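Local coordinates for N-acetylgalactosaminyltransferase 7 (Homo sapiens, PDB 6IWR), which is a glycosyltransferase that joins a GT-A fold domain to a ricin-type beta-trefoil lectin domain, at residues 419-422 / 427-430; 502-507 / 592-597. One frame throughout, in Å; residues are numbered along the deposited sequence.

Contact 1 of 2, residues 419-422 / 427-430; sequences YFYA and SQAL
Tyr-421, on helix 417-423, and Gln-428, in the type I beta turn 427-430, bring their CA atoms to 6.1 Å as the chain doubles back just after the helix ends. The turn is closed by its own backbone bond, from Leu-430 N to Ser-427 O. Two aromatic rings meet the hydroxyl of Ser-427 differently. Tyr-421 receives it at the ring edge, near the ring plane, where Ser-427 OG lies 3.5 Å from Tyr-421 CD1. Phe-420 meets it obliquely, and Phe-420 CE2 lies 3.4 Å from Ser-427 OG. The Phe-420 ring reaches this spot because its CG stands anti to the backbone N (chi1 175°), and CE1 of Tyr-421 lies in plane at its edge. The polar need of OG is met by a hydrogen bond to Arg-424 O, while Tyr-421 OH bonds Glu-410 OE1. Gln-428, bent at chi2, brings OE1 to 3.8 Å from Tyr-421 CB, and its amide plane is tilted 33° from the phenol. Tyr-405 and Val-409 of helix 400-412 pack on Phe-420, and Val-406 packs on Tyr-421. The arrangement is that of a helix whose following loop turns back, through a type I turn, against its flank; the loop leads on to helix 436-444.

Contact 2 of 2, residues 502-507 / 592-597; sequences CHRMGG and NNIHSV
Beside the meeting of Arg-504 with Ile-594, the flat group of the 502-507 loop is the His-503 imidazole, which takes Met-505 N and Gly-506 O at its edge, in the ring plane. The first of these is a hydrogen bond: Met-505 N donates to His-503 ND1 over 2.9 Å, with the nitrogen 12° out of the ring plane and an angle of 154° at the hydrogen. This bond ties the ring to the bend that its own loop makes at Arg-504, whose backbone takes the left-handed helical conformation. Val-97 of the second subunit also packs on His-503.

Across from the bend, Ile-594 uses both its branches. Ile-594 CG2, placed anti to the backbone N, lies against Arg-504 O. The same methyl, Ile-594 CG2, is 3.8 Å from Gly-506 N. Ile-594 CD1 instead meets the aliphatic part of the arginine, 4.1 Å from Arg-504 CG, and the two side chains cross at about a right angle. The setting is the ricin-type beta-trefoil: the loop links strands 498-501 and 511-514, Cys-502 within it is disulfide-bonded to Cys-485, and the C-terminal segment leaves strand 589-592 to lie against it. Glu-476 of strand 476-479 touches both Arg-504 and Ile-594, and Leu-510 adds to the apolar surroundings of the isoleucine. From CG to NE the arginine runs extended, and its NE ends close to NH1 of Arg-478, a meeting of like charges.

Overall arrangement
Contact 1 and contact 2 illustrate how neighbouring parts of one chain can be packed by different means. Their centres are about 14 Å apart, and they touch where Ala-429 packs on His-595 and Leu-430 on Ser-596, so the turn 427-430 meets the C-terminal segment of the lectin region. Each is partly buried, with contact 2 farther from the centre of the chain, about 27 Å against 20 Å. Contact 1 is local, closing a helix onto the loop that follows it, and is aromatic around a hydroxyl. Contact 2 unites segments distant in sequence through one aliphatic side chain against backbone and the base of an arginine, and its loop also meets the second subunit. Neither has a hydrogen bond between its two segments.

Contact 1 of 2, residues 419-422 / 427-430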
ATOM      1  N   TYR A 419      10.483 -23.651 -16.845  1.00 32.12           N
ATOM      2  CA  TYR A 419      10.452 -23.042 -15.517  1.00 30.13           C
ATOM      3  C   TYR A 419       9.709 -21.710 -15.542  1.00 29.20           C
ATOM      4  O   TYR A 419       8.956 -21.397 -14.614  1.00 32.57           O
ATOM      5  CB  TYR A 419      11.876 -22.883 -14.977  1.00 27.97           C
ATOM      6  CG  TYR A 419      12.600 -24.204 -14.935  1.00 28.24           C
ATOM      7  CD1 TYR A 419      12.125 -25.228 -14.136  1.00 26.84           C
ATOM      8  CD2 TYR A 419      13.713 -24.446 -15.728  1.00 28.01           C
ATOM      9  CE1 TYR A 419      12.729 -26.442 -14.100  1.00 27.11           C
ATOM     10  CE2 TYR A 419      14.341 -25.668 -15.698  1.00 29.48           C
ATOM     11  CZ  TYR A 419      13.843 -26.665 -14.875  1.00 32.05           C
ATOM     12  OH  TYR A 419      14.445 -27.901 -14.817  1.00 34.48           O
ATOM     13  N   PHE A 420       9.886 -20.916 -16.596  1.00 27.26           N
ATOM     14  CA  PHE A 420       9.181 -19.643 -16.656  1.00 28.35           C
ATOM     15  C   PHE A 420       7.668 -19.857 -16.736  1.00 32.90           C
ATOM     16  O   PHE A 420       6.890 -19.143 -16.082  1.00 28.65           O
ATOM     17  CB  PHE A 420       9.676 -18.819 -17.840  1.00 28.00           C
ATOM     18  CG  PHE A 420       8.916 -17.555 -18.029  1.00 28.53           C
ATOM     19  CD1 PHE A 420       9.168 -16.444 -17.234  1.00 28.38           C
ATOM     20  CD2 PHE A 420       7.911 -17.484 -18.969  1.00 28.82           C
ATOM     21  CE1 PHE A 420       8.429 -15.281 -17.400  1.00 28.93           C
ATOM     22  CE2 PHE A 420       7.170 -16.336 -19.128  1.00 25.94           C
ATOM     23  CZ  PHE A 420       7.426 -15.239 -18.350  1.00 26.33           C
ATOM     24  N   TYR A 421       7.234 -20.858 -17.516  1.00 34.41           N
ATOM     25  CA  TYR A 421       5.814 -21.150 -17.684  1.00 33.74           C
ATOM     26  C   TYR A 421       5.179 -21.786 -16.444  1.00 32.42           C
ATOM     27  O   TYR A 421       3.986 -21.562 -16.195  1.00 36.78           O
ATOM     28  CB  TYR A 421       5.634 -22.025 -18.918  1.00 29.17           C
ATOM     29  CG  TYR A 421       5.866 -21.281 -20.212  1.00 28.47           C
ATOM     30  CD1 TYR A 421       5.411 -19.973 -20.368  1.00 31.16           C
ATOM     31  CD2 TYR A 421       6.528 -21.880 -21.276  1.00 26.82           C
ATOM     32  CE1 TYR A 421       5.610 -19.277 -21.537  1.00 29.73           C
ATOM     33  CE2 TYR A 421       6.741 -21.187 -22.463  1.00 31.50           C
ATOM     34  CZ  TYR A 421       6.270 -19.886 -22.583  1.00 32.91           C
ATOM     35  OH  TYR A 421       6.470 -19.190 -23.754  1.00 40.07           O
ATOM     36  N   ALA A 422       5.942 -22.558 -15.659  1.00 28.52           N
ATOM     37  CA  ALA A 422       5.472 -22.987 -14.344  1.00 29.58           C
ATOM     38  C   ALA A 422       5.279 -21.806 -13.398  1.00 33.50           C
ATOM     39  O   ALA A 422       4.331 -21.801 -12.601  1.00 33.58           O
ATOM     40  CB  ALA A 422       6.445 -23.989 -13.720  1.00 20.94           C
ATOM     41  N   SER A 427       0.940 -16.882 -19.029  1.00 29.23           N
ATOM     42  CA  SER A 427       1.596 -16.339 -20.203  1.00 35.11           C
ATOM     43  C   SER A 427       1.714 -17.362 -21.307  1.00 37.59           C
ATOM     44  O   SER A 427       2.078 -17.002 -22.432  1.00 33.15           O
ATOM     45  CB  SER A 427       3.008 -15.834 -19.854  1.00 33.62           C
ATOM     46  OG  SER A 427       3.891 -16.917 -19.604  1.00 29.61           O
ATOM     47  N   GLN A 428       1.451 -18.629 -20.994  1.00 42.87           N
ATOM     48  CA  GLN A 428       1.687 -19.697 -21.956  1.00 44.56           C
ATOM     49  C   GLN A 428       1.147 -19.325 -23.342  1.00 46.55           C
ATOM     50  O   GLN A 428       1.894 -19.326 -24.329  1.00 47.68           O
ATOM     51  CB  GLN A 428       1.069 -21.011 -21.444  1.00 46.16           C
ATOM     52  CG  GLN A 428       1.451 -21.421 -19.989  1.00 40.90           C
ATOM     53  CD  GLN A 428       1.565 -22.941 -19.779  1.00 44.32           C
ATOM     54  OE1 GLN A 428       2.472 -23.587 -20.316  1.00 48.14           O
ATOM     55  NE2 GLN A 428       0.644 -23.510 -18.997  1.00 37.85           N
ATOM     56  N   ALA A 429      -0.138 -18.962 -23.433  1.00 39.09           N
ATOM     57  CA  ALA A 429      -0.786 -18.853 -24.734  1.00 35.49           C
ATOM     58  C   ALA A 429      -0.923 -17.418 -25.234  1.00 39.77           C
ATOM     59  O   ALA A 429      -1.853 -17.101 -25.987  1.00 42.20           O
ATOM     60  CB  ALA A 429      -2.159 -19.520 -24.672  1.00 35.58           C
ATOM     61  N   LEU A 430       0.001 -16.563 -24.843  1.00 38.87           N
ATOM     62  CA  LEU A 430       0.057 -15.146 -25.166  1.00 37.71           C
ATOM     63  C   LEU A 430       0.566 -14.932 -26.591  1.00 32.16           C
ATOM     64  O   LEU A 430       1.565 -15.530 -26.987  1.00 37.23           O
ATOM     65  CB  LEU A 430       0.969 -14.425 -24.184  1.00 33.07           C
ATOM     66  CG  LEU A 430       0.290 -13.328 -23.361  1.00 43.11           C
ATOM     67  CD1 LEU A 430      -1.043 -13.804 -22.778  1.00 47.92           C
ATOM     68  CD2 LEU A 430       1.220 -12.779 -22.265  1.00 36.39           C
TER

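Contact 2 of 2, residues 502-507 / 592-597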
ATOM      1  N   CYS A 502     -16.503 -13.672  -9.532  1.00 29.04           N
ATOM      2  CA  CYS A 502     -15.546 -13.976 -10.588  1.00 29.54           C
ATOM      3  C   CYS A 502     -15.593 -12.902 -11.660  1.00 30.63           C
ATOM      4  O   CYS A 502     -16.667 -12.414 -12.032  1.00 31.65           O
ATOM      5  CB  CYS A 502     -15.848 -15.332 -11.221  1.00 22.91           C
ATOM      6  SG  CYS A 502     -15.691 -16.767 -10.114  1.00 40.13           S
ATOM      7  N   HIS A 503     -14.419 -12.540 -12.161  1.00 29.88           N
ATOM      8  CA  HIS A 503     -14.323 -11.631 -13.291  1.00 33.41           C
ATOM      9  C   HIS A 503     -13.425 -12.164 -14.407  1.00 32.53           C
ATOM     10  O   HIS A 503     -13.298 -11.505 -15.446  1.00 31.94           O
ATOM     11  CB  HIS A 503     -13.811 -10.260 -12.824  1.00 28.89           C
ATOM     12  CG  HIS A 503     -12.526 -10.337 -12.067  1.00 30.08           C
ATOM     13  ND1 HIS A 503     -11.433 -11.047 -12.525  1.00 35.52           N
ATOM     14  CD2 HIS A 503     -12.162  -9.817 -10.874  1.00 29.01           C
ATOM     15  CE1 HIS A 503     -10.448 -10.951 -11.650  1.00 30.02           C
ATOM     16  NE2 HIS A 503     -10.861 -10.202 -10.645  1.00 31.34           N
ATOM     17  N   ARG A 504     -12.789 -13.323 -14.224  1.00 29.51           N
ATOM     18  CA  ARG A 504     -12.025 -13.962 -15.294  1.00 34.09           C
ATOM     19  C   ARG A 504     -10.931 -13.062 -15.824  1.00 34.11           C
ATOM     20  O   ARG A 504     -10.559 -13.168 -16.987  1.00 37.81           O
ATOM     21  CB  ARG A 504     -12.916 -14.396 -16.467  1.00 29.29           C
ATOM     22  CG  ARG A 504     -13.751 -15.633 -16.199  1.00 36.16           C
ATOM     23  CD  ARG A 504     -14.459 -16.131 -17.432  1.00 32.28           C
ATOM     24  NE  ARG A 504     -15.436 -17.125 -17.034  1.00 52.59           N
ATOM     25  CZ  ARG A 504     -16.574 -17.392 -17.679  1.00 73.39           C
ATOM     26  NH1 ARG A 504     -16.879 -16.724 -18.787  1.00 81.46           N
ATOM     27  NH2 ARG A 504     -17.414 -18.334 -17.220  1.00 59.37           N
ATOM     28  N   MET A 505     -10.425 -12.142 -15.011  1.00 36.85           N
ATOM     29  CA  MET A 505      -9.352 -11.263 -15.445  1.00 34.56           C
ATOM     30  C   MET A 505      -8.010 -11.650 -14.850  1.00 34.79           C
ATOM     31  O   MET A 505      -7.036 -10.917 -15.020  1.00 32.00           O
ATOM     32  CB  MET A 505      -9.699  -9.822 -15.110  1.00 35.99           C
ATOM     33  CG  MET A 505     -10.880  -9.309 -15.933  1.00 38.35           C
ATOM     34  SD  MET A 505     -10.567  -9.422 -17.707  1.00 42.85           S
ATOM     35  CE  MET A 505      -9.077  -8.445 -17.804  1.00 49.45           C
ATOM     36  N   GLY A 506      -7.926 -12.803 -14.191  1.00 35.06           N
ATOM     37  CA  GLY A 506      -6.680 -13.234 -13.586  1.00 32.36           C
ATOM     38  C   GLY A 506      -6.271 -12.432 -12.359  1.00 34.32           C
ATOM     39  O   GLY A 506      -7.082 -12.173 -11.451  1.00 29.15           O
ATOM     40  N   GLY A 507      -4.993 -12.046 -12.329  1.00 31.76           N
ATOM     41  CA  GLY A 507      -4.424 -11.258 -11.249  1.00 25.67           C
ATOM     42  C   GLY A 507      -4.663 -11.863  -9.887  1.00 35.10           C
ATOM     43  O   GLY A 507      -4.141 -12.940  -9.578  1.00 39.48           O
ATOM     44  N   ASN A 592     -10.038 -23.268 -13.490  1.00 27.03           N
ATOM     45  CA  ASN A 592     -10.154 -23.005 -14.911  1.00 27.99           C
ATOM     46  C   ASN A 592      -9.037 -22.078 -15.329  1.00 26.04           C
ATOM     47  O   ASN A 592      -8.762 -21.082 -14.646  1.00 29.18           O
ATOM     48  CB  ASN A 592     -11.513 -22.392 -15.222  1.00 30.11           C
ATOM     49  CG  ASN A 592     -12.617 -23.192 -14.636  1.00 28.33           C
ATOM     50  OD1 ASN A 592     -12.706 -24.378 -14.906  1.00 30.74           O
ATOM     51  ND2 ASN A 592     -13.429 -22.582 -13.771  1.00 31.57           N
ATOM     52  N   ASN A 593      -8.388 -22.419 -16.432  1.00 23.04           N
ATOM     53  CA  ASN A 593      -7.394 -21.516 -16.989  1.00 29.92           C
ATOM     54  C   ASN A 593      -8.063 -20.218 -17.375  1.00 35.76           C
ATOM     55  O   ASN A 593      -9.130 -20.206 -17.992  1.00 40.02           O
ATOM     56  CB  ASN A 593      -6.711 -22.102 -18.223  1.00 29.11           C
ATOM     57  CG  ASN A 593      -5.926 -23.348 -17.925  1.00 28.54           C
ATOM     58  OD1 ASN A 593      -5.720 -24.162 -18.818  1.00 25.15           O
ATOM     59  ND2 ASN A 593      -5.499 -23.521 -16.673  1.00 26.32           N
ATOM     60  N   ILE A 594      -7.433 -19.125 -17.003  1.00 37.96           N
ATOM     61  CA  ILE A 594      -7.812 -17.822 -17.505  1.00 39.10           C
ATOM     62  C   ILE A 594      -6.823 -17.445 -18.599  1.00 43.14           C
ATOM     63  O   ILE A 594      -5.610 -17.406 -18.375  1.00 39.11           O
ATOM     64  CB  ILE A 594      -7.839 -16.792 -16.376  1.00 36.40           C
ATOM     65  CG1 ILE A 594      -8.827 -17.282 -15.330  1.00 37.13           C
ATOM     66  CG2 ILE A 594      -8.281 -15.459 -16.917  1.00 39.87           C
ATOM     67  CD1 ILE A 594     -10.163 -17.630 -15.919  1.00 37.42           C
ATOM     68  N   HIS A 595      -7.345 -17.212 -19.795  1.00 53.57           N
ATOM     69  CA  HIS A 595      -6.533 -16.866 -20.951  1.00 62.46           C
ATOM     70  C   HIS A 595      -6.627 -15.372 -21.212  1.00 61.47           C
ATOM     71  O   HIS A 595      -7.721 -14.803 -21.246  1.00 59.02           O
ATOM     72  CB  HIS A 595      -6.968 -17.647 -22.192  1.00 60.64           C
ATOM     73  CG  HIS A 595      -6.271 -18.962 -22.350  1.00 61.90           C
ATOM     74  ND1 HIS A 595      -5.742 -19.661 -21.286  1.00 54.48           N
ATOM     75  CD2 HIS A 595      -6.020 -19.710 -23.450  1.00 68.17           C
ATOM     76  CE1 HIS A 595      -5.201 -20.784 -21.721  1.00 53.70           C
ATOM     77  NE2 HIS A 595      -5.354 -20.839 -23.032  1.00 66.30           N
ATOM     78  N   SER A 596      -5.472 -14.750 -21.373  1.00 67.68           N
ATOM     79  CA  SER A 596      -5.341 -13.339 -21.699  1.00 71.80           C
ATOM     80  C   SER A 596      -4.965 -13.233 -23.173  1.00 73.15           C
ATOM     81  O   SER A 596      -3.936 -13.779 -23.587  1.00 72.82           O
ATOM     82  CB  SER A 596      -4.277 -12.694 -20.806  1.00 69.21           C
ATOM     83  OG  SER A 596      -3.683 -13.671 -19.952  1.00 65.04           O
ATOM     84  N   VAL A 597      -5.793 -12.555 -23.967  1.00 72.98           N
ATOM     85  CA  VAL A 597      -5.479 -12.369 -25.388  1.00 69.89           C
ATOM     86  C   VAL A 597      -4.879 -10.991 -25.655  1.00 71.30           C
ATOM     87  O   VAL A 597      -3.730 -10.710 -25.310  1.00 66.74           O
ATOM     88  CB  VAL A 597      -6.712 -12.565 -26.289  1.00 67.95           C
ATOM     89  CG1 VAL A 597      -6.304 -12.379 -27.732  1.00 55.58           C
ATOM     90  CG2 VAL A 597      -7.360 -13.939 -26.071  1.00 66.30           C
TER